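Local coordinates for protein ribonucleoside-diphosphate reductase (PDB 5IM3) that probably reduces ribonucleoside diphosphates to the deoxyribonucleotides needed for DNA synthesis, and binds dATP at its N-terminal ATP cone and at further sites, at residues A[621-624]-A[625-629]. Sequence-based numbering, arbitrary orientation.
Sequences AKLE and KTVKT
The carbonyl oxygen of L623 takes two donors from the following turn: N of V627 at 3.0 Å and, 2.8 Å away, the hydroxyl OG1 of T626. This is the first part of helix 620-640, an alpha-helix of the ribonucleotide reductase barrel domain, and the bonds from N of residue i+4 to O of residue i, T626 to K622 and K628 to E624, continue its regular backbone pattern. The threonine hydroxyl reaches back one turn because chi1 of 57° sets OG1 between its own N and carbonyl carbon; it meets the L623 oxygen from the flank, at a C=O...O angle of 114°, whereas V627 N lies closer to the carbonyl direction (159°). OG1 also hydrogen-bonds H612 NE2, which ties this buried side chain to the loop preceding the helix. CD1 of L623 packs on CG2 of V627 at 4.3 Å, and both residues lie against helix 679-707, while T626 and T629 face helix 337-349. E624, which also touches Y695 and Q698 of helix 679-707, and K628 run alongside each other in the same direction, joined by a long salt bridge of 3.7 Å between E624 OE2 and K628 NZ; K628 NZ has a second, weak and long ion pair with D702. K625, bent at its second torsion, turns back along the previous turn and rests its CD 3.4 Å from the carbonyl oxygen of A621.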
# COMPACT_ATOMS: atom_id res chain seq x y z
N ALA A 621 -49.77 33.17 2.83
CA ALA A 621 -50.88 33.58 1.97
C ALA A 621 -50.48 33.54 0.50
O ALA A 621 -51.20 32.97 -0.34
CB ALA A 621 -51.36 34.97 2.36
N LYS A 622 -49.34 34.16 0.15
CA LYS A 622 -48.91 34.18 -1.24
C LYS A 622 -48.62 32.78 -1.75
O LYS A 622 -48.74 32.52 -2.95
CB LYS A 622 -47.68 35.07 -1.38
CG LYS A 622 -47.21 35.27 -2.82
CD LYS A 622 -45.95 36.11 -2.90
CE LYS A 622 -45.51 36.32 -4.34
NZ LYS A 622 -44.22 37.07 -4.43
N LEU A 623 -48.24 31.87 -0.85
CA LEU A 623 -47.90 30.51 -1.26
C LEU A 623 -49.12 29.77 -1.79
O LEU A 623 -49.02 29.04 -2.78
CB LEU A 623 -47.28 29.76 -0.08
CG LEU A 623 -46.73 28.36 -0.34
CD1 LEU A 623 -45.56 28.41 -1.32
CD2 LEU A 623 -46.30 27.74 0.98
N GLU A 624 -50.27 29.95 -1.15
CA GLU A 624 -51.48 29.28 -1.61
C GLU A 624 -51.84 29.70 -3.03
O GLU A 624 -52.18 28.86 -3.87
CB GLU A 624 -52.64 29.57 -0.65
CG GLU A 624 -53.98 29.03 -1.12
CD GLU A 624 -55.07 29.15 -0.08
OE1 GLU A 624 -54.82 29.77 0.98
OE2 GLU A 624 -56.18 28.62 -0.31
N LYS A 625 -51.77 31.01 -3.31
CA LYS A 625 -52.13 31.49 -4.64
C LYS A 625 -51.22 30.90 -5.71
O LYS A 625 -51.69 30.51 -6.79
CB LYS A 625 -52.06 33.02 -4.67
CG LYS A 625 -53.12 33.68 -3.81
CD LYS A 625 -52.52 34.78 -2.96
CE LYS A 625 -53.56 35.42 -2.07
NZ LYS A 625 -52.96 36.47 -1.20
N THR A 626 -49.92 30.81 -5.44
CA THR A 626 -49.00 30.28 -6.44
C THR A 626 -49.20 28.77 -6.62
O THR A 626 -49.14 28.27 -7.75
CB THR A 626 -47.56 30.58 -6.03
OG1 THR A 626 -47.31 30.03 -4.73
CG2 THR A 626 -47.32 32.09 -6.00
N VAL A 627 -49.44 28.05 -5.53
CA VAL A 627 -49.65 26.60 -5.64
C VAL A 627 -50.94 26.31 -6.40
O VAL A 627 -50.98 25.41 -7.25
CB VAL A 627 -49.67 25.96 -4.24
CG1 VAL A 627 -50.11 24.50 -4.32
CG2 VAL A 627 -48.30 26.05 -3.60
N LYS A 628 -52.01 27.05 -6.12
CA LYS A 628 -53.26 26.84 -6.83
C LYS A 628 -53.08 26.97 -8.33
O LYS A 628 -53.59 26.15 -9.10
CB LYS A 628 -54.32 27.82 -6.33
CG LYS A 628 -54.97 27.44 -5.01
CD LYS A 628 -56.10 28.41 -4.66
CE LYS A 628 -57.00 27.85 -3.57
NZ LYS A 628 -58.22 28.69 -3.39
N THR A 629 -52.35 28.00 -8.77
CA THR A 629 -52.13 28.20 -10.20
C THR A 629 -51.14 27.19 -10.75
O THR A 629 -51.27 26.76 -11.90
CB THR A 629 -51.65 29.62 -10.47
OG1 THR A 629 -52.65 30.55 -10.02
CG2 THR A 629 -51.40 29.84 -11.96